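Local coordinates for protein kinase (Staphylococcus aureus subsp. aureus Mu50, PDB 3PY9), which is the extracellular PASTA-repeat region of the membrane Ser/Thr kinase PrkC and probably senses cell-wall muropeptides to regulate the attached kinase, at residues A[38-44]-A[69-73]; A[8-13]-A[50-56]; A[72-77]-A[124-128]. All coordinates share one frame; numbering follows the deposited sequence.

Contact 1: residues A[38-44]-A[69-73]; sequences YSDKYPE and SKGPE. With EU (europium ion), chain C.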
loop_
_atom_site.group_PDB
_atom_site.type_symbol
_atom_site.label_atom_id
_atom_site.label_comp_id
_atom_site.label_asym_id
_atom_site.label_seq_id
_atom_site.Cartn_x
_atom_site.Cartn_y
_atom_site.Cartn_z
ATOM N N TYR A 38 -11.803 -39.270 -8.410
ATOM C CA TYR A 38 -10.737 -38.288 -8.549
ATOM C C TYR A 38 -9.368 -38.972 -8.484
ATOM O O TYR A 38 -9.189 -39.943 -7.739
ATOM C CB TYR A 38 -10.860 -37.236 -7.454
ATOM C CG TYR A 38 -11.955 -36.224 -7.705
ATOM C CD1 TYR A 38 -12.019 -35.514 -8.915
ATOM C CD2 TYR A 38 -12.917 -35.954 -6.727
ATOM C CE1 TYR A 38 -13.021 -34.558 -9.150
ATOM C CE2 TYR A 38 -13.927 -35.000 -6.949
ATOM C CZ TYR A 38 -13.971 -34.313 -8.158
ATOM O OH TYR A 38 -14.960 -33.376 -8.368
ATOM N N SER A 39 -8.422 -38.482 -9.281
ATOM C CA SER A 39 -7.044 -38.987 -9.290
ATOM C C SER A 39 -6.083 -37.887 -9.715
ATOM O O SER A 39 -6.402 -37.062 -10.565
ATOM C CB SER A 39 -6.910 -40.181 -10.247
ATOM O OG SER A 39 -5.574 -40.635 -10.372
ATOM N N ASP A 40 -4.899 -37.887 -9.123
ATOM C CA ASP A 40 -3.834 -36.986 -9.541
ATOM C C ASP A 40 -2.823 -37.772 -10.382
ATOM O O ASP A 40 -2.158 -37.213 -11.271
ATOM C CB ASP A 40 -3.171 -36.355 -8.309
ATOM C CG ASP A 40 -4.192 -35.775 -7.330
ATOM O OD1 ASP A 40 -4.922 -34.831 -7.705
ATOM O OD2 ASP A 40 -4.271 -36.267 -6.185
ATOM N N LYS A 41 -2.737 -39.074 -10.108
ATOM C CA LYS A 41 -1.857 -39.999 -10.821
ATOM C C LYS A 41 -2.248 -40.254 -12.293
ATOM O O LYS A 41 -1.378 -40.437 -13.141
ATOM C CB LYS A 41 -1.788 -41.311 -10.033
ATOM C CG LYS A 41 -0.685 -42.296 -10.444
ATOM C CD LYS A 41 -0.656 -43.462 -9.443
ATOM C CE LYS A 41 0.158 -44.647 -9.924
ATOM N NZ LYS A 41 -0.243 -45.887 -9.185
ATOM N N TYR A 42 -3.546 -40.267 -12.595
ATOM C CA TYR A 42 -4.028 -40.564 -13.955
ATOM C C TYR A 42 -4.868 -39.438 -14.582
ATOM O O TYR A 42 -5.819 -38.945 -13.967
ATOM C CB TYR A 42 -4.830 -41.880 -13.994
ATOM C CG TYR A 42 -4.052 -43.116 -13.588
ATOM C CD1 TYR A 42 -3.430 -43.921 -14.546
ATOM C CD2 TYR A 42 -3.954 -43.488 -12.252
ATOM C CE1 TYR A 42 -2.716 -45.057 -14.177
ATOM C CE2 TYR A 42 -3.245 -44.621 -11.873
ATOM C CZ TYR A 42 -2.629 -45.394 -12.834
ATOM O OH TYR A 42 -1.938 -46.506 -12.440
ATOM N N PRO A 43 -4.522 -39.040 -15.823
ATOM C CA PRO A 43 -5.270 -38.041 -16.576
ATOM C C PRO A 43 -6.736 -38.449 -16.701
ATOM O O PRO A 43 -7.030 -39.645 -16.865
ATOM C CB PRO A 43 -4.618 -38.084 -17.960
ATOM C CG PRO A 43 -3.283 -38.644 -17.736
ATOM C CD PRO A 43 -3.363 -39.549 -16.576
ATOM N N GLU A 44 -7.716 -37.453 -16.655
ATOM C CA GLU A 44 -9.155 -37.749 -16.726
ATOM C C GLU A 44 -9.541 -38.666 -17.914
ATOM O O GLU A 44 -9.158 -38.449 -19.051
ATOM C CB GLU A 44 -9.971 -36.461 -16.818
ATOM C CG GLU A 44 -11.488 -36.699 -16.851
ATOM C CD GLU A 44 -12.300 -35.424 -16.865
ATOM O OE1 GLU A 44 -11.704 -34.321 -16.839
ATOM O OE2 GLU A 44 -13.546 -35.522 -16.892
ATOM N N SER A 69 -10.659 -42.125 -14.049
ATOM C CA SER A 69 -10.201 -40.847 -13.490
ATOM C C SER A 69 -11.103 -39.685 -13.882
ATOM O O SER A 69 -11.445 -39.522 -15.061
ATOM C CB SER A 69 -8.754 -40.525 -13.894
ATOM O OG SER A 69 -8.380 -39.237 -13.395
ATOM N N LYS A 70 -11.489 -38.900 -12.871
ATOM C CA LYS A 70 -12.151 -37.608 -13.062
ATOM C C LYS A 70 -11.107 -36.492 -12.959
ATOM O O LYS A 70 -11.444 -35.317 -12.769
ATOM C CB LYS A 70 -13.164 -37.374 -11.944
ATOM C CG LYS A 70 -14.364 -38.288 -11.905
ATOM C CD LYS A 70 -14.965 -38.295 -10.492
ATOM C CE LYS A 70 -15.732 -37.043 -10.183
ATOM N NZ LYS A 70 -16.400 -37.212 -8.864
ATOM N N GLY A 71 -9.833 -36.858 -13.055
ATOM C CA GLY A 71 -8.759 -35.887 -12.927
ATOM C C GLY A 71 -8.633 -35.436 -11.485
ATOM O O GLY A 71 -9.361 -35.925 -10.614
ATOM N N PRO A 72 -7.711 -34.494 -11.220
ATOM C CA PRO A 72 -7.452 -34.021 -9.852
ATOM C C PRO A 72 -8.697 -33.428 -9.178
ATOM O O PRO A 72 -9.452 -32.687 -9.816
ATOM C CB PRO A 72 -6.387 -32.929 -10.059
ATOM C CG PRO A 72 -5.752 -33.255 -11.401
ATOM C CD PRO A 72 -6.862 -33.815 -12.219
ATOM N N GLU A 73 -8.915 -33.759 -7.910
ATOM C CA GLU A 73 -9.942 -33.084 -7.101
ATOM C C GLU A 73 -9.498 -31.646 -6.857
ATOM O O GLU A 73 -8.336 -31.418 -6.511
ATOM C CB GLU A 73 -10.128 -33.810 -5.768
ATOM C CG GLU A 73 -11.315 -33.321 -4.938
ATOM C CD GLU A 73 -11.389 -33.973 -3.577
ATOM O OE1 GLU A 73 -10.490 -34.769 -3.255
ATOM O OE2 GLU A 73 -12.347 -33.692 -2.827
HETATM EU EU EU C . -13.780 -33.040 -16.236
HETATM O O HOH W 1 -6.188 -32.738 -5.711
#
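The hydroxyl of S69 donates to the carbonyl O of Y42, OG to O 2.6 Å, and at the same time accepts from the backbone N of G71 in an ST turn. One small side chain thus ties the 38-44 loop to the end of strand 63-69 at the tight heart of the contact. S69 CB points toward the other loop, and with OG anti to the backbone N (chi1 177°) the hydroxyl lies between Y42 O and G71 N. Beside it S39 N donates to G71 O at 3.0 Å, while S39 OG accepts from Y42 N in an ST motif that keeps the 38-44 loop curled.

Nearer the surface the Y38 ring is sandwiched between K70 and E73. K70 lies over one face, its NZ 4.0 Å from the centroid of the Y38 ring in a cation-pi contact, with CE over the same face in a CH-pi contact. E73 lies over the opposite face, with its CA 3.8 Å from the same Y38 centroid and its carboxylate within 4° of parallel to the ring. The G71 carbonyl O sits at the ring edge. The looser side faces solvent, where a water donates to both D40 OD1 and E73 O.

At the other margin E44, its chain extended, chelates a europium ion through OE1 at 2.5 Å and OE2. The chemistry thus divides: serine hydroxyls satisfy backbone groups at the packed centre, that of S69 buried, whereas a ring with the K70 ammonium over one face and the E73 CA and methylenes over the other, and a metal-binding carboxylate, mark the surface.

Contact 2: residues A[8-13]-A[50-56]; sequences ETPDVI and TTPNTGE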
loop_
_atom_site.group_PDB
_atom_site.type_symbol
_atom_site.label_atom_id
_atom_site.label_comp_id
_atom_site.label_asym_id
_atom_site.label_seq_id
_atom_site.Cartn_x
_atom_site.Cartn_y
_atom_site.Cartn_z
ATOM N N GLU A 8 -7.443 -65.230 -16.552
ATOM C CA GLU A 8 -6.940 -64.162 -15.628
ATOM C C GLU A 8 -7.188 -62.725 -16.088
ATOM O O GLU A 8 -7.089 -62.408 -17.278
ATOM C CB GLU A 8 -5.454 -64.342 -15.399
ATOM C CG GLU A 8 -5.133 -64.307 -13.974
ATOM C CD GLU A 8 -3.792 -64.899 -13.684
ATOM O OE1 GLU A 8 -2.863 -64.682 -14.492
ATOM O OE2 GLU A 8 -3.659 -65.573 -12.638
ATOM N N THR A 9 -7.462 -61.840 -15.139
ATOM C CA THR A 9 -7.858 -60.472 -15.486
ATOM C C THR A 9 -6.747 -59.688 -16.183
ATOM O O THR A 9 -5.661 -59.549 -15.616
ATOM C CB THR A 9 -8.373 -59.724 -14.262
ATOM O OG1 THR A 9 -9.436 -60.486 -13.675
ATOM C CG2 THR A 9 -8.879 -58.330 -14.647
ATOM N N PRO A 10 -7.019 -59.197 -17.417
ATOM C CA PRO A 10 -6.104 -58.369 -18.219
ATOM C C PRO A 10 -5.853 -56.977 -17.620
ATOM O O PRO A 10 -6.697 -56.455 -16.880
ATOM C CB PRO A 10 -6.840 -58.196 -19.569
ATOM C CG PRO A 10 -8.024 -59.068 -19.533
ATOM C CD PRO A 10 -8.294 -59.449 -18.115
ATOM N N ASP A 11 -4.710 -56.385 -17.974
ATOM C CA ASP A 11 -4.321 -55.061 -17.502
ATOM C C ASP A 11 -4.869 -53.999 -18.461
ATOM O O ASP A 11 -4.557 -53.999 -19.658
ATOM C CB ASP A 11 -2.794 -54.979 -17.392
ATOM C CG ASP A 11 -2.296 -53.625 -16.863
ATOM O OD1 ASP A 11 -3.077 -52.816 -16.328
ATOM O OD2 ASP A 11 -1.087 -53.374 -16.973
ATOM N N VAL A 12 -5.724 -53.126 -17.942
ATOM C CA VAL A 12 -6.257 -52.013 -18.729
ATOM C C VAL A 12 -6.000 -50.685 -18.025
ATOM O O VAL A 12 -6.532 -49.641 -18.421
ATOM C CB VAL A 12 -7.764 -52.186 -19.043
ATOM C CG1 VAL A 12 -8.021 -53.524 -19.737
ATOM C CG2 VAL A 12 -8.618 -52.065 -17.754
ATOM N N ILE A 13 -5.174 -50.733 -16.982
ATOM C CA ILE A 13 -4.869 -49.560 -16.172
ATOM C C ILE A 13 -4.259 -48.469 -17.068
ATOM O O ILE A 13 -3.455 -48.767 -17.951
ATOM C CB ILE A 13 -3.932 -49.935 -14.980
ATOM C CG1 ILE A 13 -4.541 -51.064 -14.122
ATOM C CG2 ILE A 13 -3.552 -48.704 -14.137
ATOM C CD1 ILE A 13 -5.921 -50.791 -13.550
ATOM N N THR A 50 -9.187 -51.768 -11.500
ATOM C CA THR A 50 -10.205 -52.728 -11.936
ATOM C C THR A 50 -10.566 -53.710 -10.828
ATOM O O THR A 50 -9.803 -53.904 -9.898
ATOM C CB THR A 50 -9.837 -53.499 -13.241
ATOM O OG1 THR A 50 -8.708 -54.352 -13.020
ATOM C CG2 THR A 50 -9.576 -52.533 -14.427
ATOM N N THR A 51 -11.761 -54.281 -10.929
ATOM C CA THR A 51 -12.171 -55.400 -10.099
ATOM C C THR A 51 -12.753 -56.490 -10.985
ATOM O O THR A 51 -13.768 -56.257 -11.646
ATOM C CB THR A 51 -13.202 -55.000 -9.022
ATOM O OG1 THR A 51 -12.683 -53.894 -8.279
ATOM C CG2 THR A 51 -13.432 -56.158 -8.068
ATOM N N PRO A 52 -12.116 -57.682 -10.997
ATOM C CA PRO A 52 -10.861 -58.046 -10.304
ATOM C C PRO A 52 -9.664 -57.199 -10.755
ATOM O O PRO A 52 -9.698 -56.624 -11.858
ATOM C CB PRO A 52 -10.636 -59.508 -10.735
ATOM C CG PRO A 52 -11.961 -59.992 -11.097
ATOM C CD PRO A 52 -12.677 -58.831 -11.727
ATOM N N ASN A 53 -8.628 -57.129 -9.913
ATOM C CA ASN A 53 -7.342 -56.507 -10.288
ATOM C C ASN A 53 -6.634 -57.280 -11.395
ATOM O O ASN A 53 -6.897 -58.471 -11.586
ATOM C CB ASN A 53 -6.389 -56.430 -9.095
ATOM C CG ASN A 53 -6.964 -55.673 -7.923
ATOM O OD1 ASN A 53 -7.479 -54.556 -8.058
ATOM N ND2 ASN A 53 -6.844 -56.266 -6.747
ATOM N N THR A 54 -5.718 -56.613 -12.096
ATOM C CA THR A 54 -4.901 -57.259 -13.127
ATOM C C THR A 54 -4.359 -58.560 -12.568
ATOM O O THR A 54 -3.966 -58.612 -11.393
ATOM C CB THR A 54 -3.684 -56.413 -13.489
ATOM O OG1 THR A 54 -4.110 -55.178 -14.079
ATOM C CG2 THR A 54 -2.781 -57.182 -14.464
ATOM N N GLY A 55 -4.358 -59.612 -13.384
ATOM C CA GLY A 55 -3.775 -60.883 -12.959
ATOM C C GLY A 55 -4.546 -61.681 -11.922
ATOM O O GLY A 55 -4.173 -62.814 -11.638
ATOM N N GLU A 56 -5.609 -61.111 -11.347
ATOM C CA GLU A 56 -6.509 -61.878 -10.469
ATOM C C GLU A 56 -7.390 -62.847 -11.266
ATOM O O GLU A 56 -7.896 -62.494 -12.329
ATOM C CB GLU A 56 -7.354 -60.972 -9.570
ATOM C CG GLU A 56 -6.524 -60.238 -8.534
ATOM C CD GLU A 56 -7.357 -59.473 -7.522
ATOM O OE1 GLU A 56 -6.796 -59.150 -6.450
ATOM O OE2 GLU A 56 -8.551 -59.187 -7.782
HETATM O O HOH W 2 -6.739 -54.506 -14.978
#
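T9 meets the 53-56 turn with three hydrogen bonds. Its backbone N and its OG1 both donate to E56 O, each at 2.9 Å from that oxygen, and they arrive from opposite faces of the carbonyl plane. In return G55 N donates to T9 O at 2.6 Å. With chi1 at -55°, OG1 lies beside the T9 backbone N, which lets the two donors share one acceptor; the same OG1 also rests against the ring of P52, 3.3 Å from P52 CB.

Farther along, V12 CG2 presses on T50 CG2 at a tight 3.5 Å, and I13 CD1 packs near the same methyl. Between these ends a water bridges the segments, donating to P10 O and to T50 OG1 and hydrogen-bonded to T54 OG1.

The second shell fixes these groups. Residues 53-56 form a type II beta turn, closed by E56 N to N53 O, and the E56 carboxylate reaches back to N53 N through OE2. T50 OG1 donates to P52 O after the cis peptide bond that precedes P52, and D11 OD1 accepts from I13 N in an Asx turn.

Around this framework, V12 packs on A20, I23 and F24 of helix 17-26, while T9, T50 and P52 lie on V64 of strand 63-69, so the N-terminal segment joins the helix to the sheet of the first PASTA domain.

Contact 3: residues A[72-77]-A[124-128]; sequences PEKVKM and TEIAI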
loop_
_atom_site.group_PDB
_atom_site.type_symbol
_atom_site.label_atom_id
_atom_site.label_comp_id
_atom_site.label_asym_id
_atom_site.label_seq_id
_atom_site.Cartn_x
_atom_site.Cartn_y
_atom_site.Cartn_z
ATOM N N PRO A 72 -7.711 -34.494 -11.220
ATOM C CA PRO A 72 -7.452 -34.021 -9.852
ATOM C C PRO A 72 -8.697 -33.428 -9.178
ATOM O O PRO A 72 -9.452 -32.687 -9.816
ATOM C CB PRO A 72 -6.387 -32.929 -10.059
ATOM C CG PRO A 72 -5.752 -33.255 -11.401
ATOM C CD PRO A 72 -6.862 -33.815 -12.219
ATOM N N GLU A 73 -8.915 -33.759 -7.910
ATOM C CA GLU A 73 -9.942 -33.084 -7.101
ATOM C C GLU A 73 -9.498 -31.646 -6.857
ATOM O O GLU A 73 -8.336 -31.418 -6.511
ATOM C CB GLU A 73 -10.128 -33.810 -5.768
ATOM C CG GLU A 73 -11.315 -33.321 -4.938
ATOM C CD GLU A 73 -11.389 -33.973 -3.577
ATOM O OE1 GLU A 73 -10.490 -34.769 -3.255
ATOM O OE2 GLU A 73 -12.347 -33.692 -2.827
ATOM N N LYS A 74 -10.408 -30.686 -7.049
ATOM C CA LYS A 74 -10.078 -29.248 -7.003
ATOM C C LYS A 74 -10.979 -28.444 -6.057
ATOM O O LYS A 74 -12.084 -28.881 -5.728
ATOM C CB LYS A 74 -10.144 -28.632 -8.409
ATOM C CG LYS A 74 -9.205 -29.276 -9.445
ATOM C CD LYS A 74 -9.218 -28.535 -10.769
ATOM C CE LYS A 74 -8.151 -29.070 -11.709
ATOM N NZ LYS A 74 -8.163 -28.399 -13.049
ATOM N N VAL A 75 -10.496 -27.277 -5.620
ATOM C CA VAL A 75 -11.303 -26.297 -4.864
ATOM C C VAL A 75 -11.138 -24.885 -5.421
ATOM O O VAL A 75 -10.236 -24.612 -6.215
ATOM C CB VAL A 75 -10.944 -26.236 -3.352
ATOM C CG1 VAL A 75 -11.570 -27.392 -2.575
ATOM C CG2 VAL A 75 -9.440 -26.189 -3.142
ATOM N N LYS A 76 -12.023 -23.987 -5.003
ATOM C CA LYS A 76 -11.863 -22.554 -5.256
ATOM C C LYS A 76 -10.868 -21.961 -4.253
ATOM O O LYS A 76 -11.057 -22.060 -3.035
ATOM C CB LYS A 76 -13.223 -21.844 -5.155
ATOM C CG LYS A 76 -13.819 -21.345 -6.496
ATOM C CD LYS A 76 -13.606 -22.273 -7.726
ATOM C CE LYS A 76 -14.521 -23.529 -7.766
ATOM N NZ LYS A 76 -13.777 -24.812 -7.442
ATOM N N MET A 77 -9.792 -21.377 -4.768
ATOM C CA MET A 77 -8.829 -20.691 -3.910
ATOM C C MET A 77 -9.522 -19.531 -3.184
ATOM O O MET A 77 -10.116 -18.650 -3.832
ATOM C CB MET A 77 -7.622 -20.195 -4.711
ATOM C CG MET A 77 -6.524 -19.533 -3.859
ATOM S SD MET A 77 -5.545 -20.718 -2.933
ATOM C CE MET A 77 -4.659 -19.662 -1.779
ATOM N N THR A 124 -9.784 -19.027 -8.243
ATOM C CA THR A 124 -9.341 -20.083 -9.163
ATOM C C THR A 124 -9.572 -21.473 -8.572
ATOM O O THR A 124 -9.500 -21.659 -7.347
ATOM C CB THR A 124 -7.833 -19.978 -9.518
ATOM O OG1 THR A 124 -7.379 -18.630 -9.366
ATOM C CG2 THR A 124 -7.586 -20.432 -10.956
ATOM N N GLU A 125 -9.860 -22.439 -9.450
ATOM C CA GLU A 125 -9.903 -23.851 -9.059
ATOM C C GLU A 125 -8.474 -24.335 -8.913
ATOM O O GLU A 125 -7.676 -24.199 -9.841
ATOM C CB GLU A 125 -10.653 -24.719 -10.089
ATOM C CG GLU A 125 -12.125 -24.953 -9.773
ATOM C CD GLU A 125 -12.602 -26.388 -10.062
ATOM O OE1 GLU A 125 -12.207 -26.982 -11.106
ATOM O OE2 GLU A 125 -13.394 -26.922 -9.242
ATOM N N ILE A 126 -8.148 -24.873 -7.745
ATOM C CA ILE A 126 -6.835 -25.476 -7.527
ATOM C C ILE A 126 -6.970 -26.917 -7.042
ATOM O O ILE A 126 -7.857 -27.231 -6.248
ATOM C CB ILE A 126 -5.901 -24.626 -6.583
ATOM C CG1 ILE A 126 -4.489 -25.222 -6.570
ATOM C CG2 ILE A 126 -6.451 -24.523 -5.158
ATOM C CD1 ILE A 126 -3.392 -24.281 -6.213
ATOM N N ALA A 127 -6.087 -27.779 -7.544
ATOM C CA ALA A 127 -5.978 -29.164 -7.078
ATOM C C ALA A 127 -5.517 -29.236 -5.607
ATOM O O ALA A 127 -4.554 -28.567 -5.217
ATOM C CB ALA A 127 -5.035 -29.943 -7.991
ATOM N N ILE A 128 -6.202 -30.041 -4.792
ATOM C CA ILE A 128 -5.924 -30.071 -3.343
ATOM C C ILE A 128 -4.699 -30.925 -2.975
ATOM O O ILE A 128 -4.325 -31.017 -1.803
ATOM C CB ILE A 128 -7.180 -30.440 -2.463
ATOM C CG1 ILE A 128 -7.461 -31.951 -2.461
ATOM C CG2 ILE A 128 -8.416 -29.648 -2.903
ATOM C CD1 ILE A 128 -8.077 -32.472 -1.155
#
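A short two-stranded antiparallel sheet, strands 74-76 and 125-127, makes up this contact within the second PASTA domain. V75 and I126 are its hydrogen-bonded pair: V75 N donates to I126 O at 2.7 Å, and I126 N returns to V75 O at 2.6 Å. The pairing runs on past both ends of the strands, with M77 N donating to T124 O and I128 N to E73 O. K74 with A127 and K76 with E125 form the flanking non-hydrogen-bonded pairs.

The two sides of the sheet differ in character. On the apolar one, V75 CG2 meets I128 CG2 at 3.6 Å, the two side chains crossing at about a right angle, and I126 CG2 lies next to the same V75 methyl. I126 and M77 continue this layer onto I133 of strand 133-138.

The K74, K76 and E125 side is charged. K74 is extended and lays its aliphatic chain across the E125 carboxylate, CD touching OE1. K76 instead curls back toward E125, in a salt bridge whose lysine end is doubtful. At the end nearer P72, a smaller apolar touch joins P72 CB to A127 CB at 3.9 Å.

How the contacts relate
Contacts 2, 1 and 3 follow one another along the elongated chain, inward from the N-terminal end toward the middle of the chain. Contact 2 (8-13 with 50-56) and contact 1 (38-44 with 69-73) have centres about 20 Å apart; their segments alternate in sequence, and they touch where Y42 packs on I13. Both draw on the sheet formed by strands 30-37, 47-51 and 63-69. Contact 3 (72-77 with 124-128) is centred about 12 Å from contact 1 and shares P72 and E73 with it, whereas contacts 2 and 3 do not touch. Residues 69-77 therefore run directly from the first PASTA domain into the second, giving the junction contacts on both sides, consistent with a linear, bead-like extracellular region.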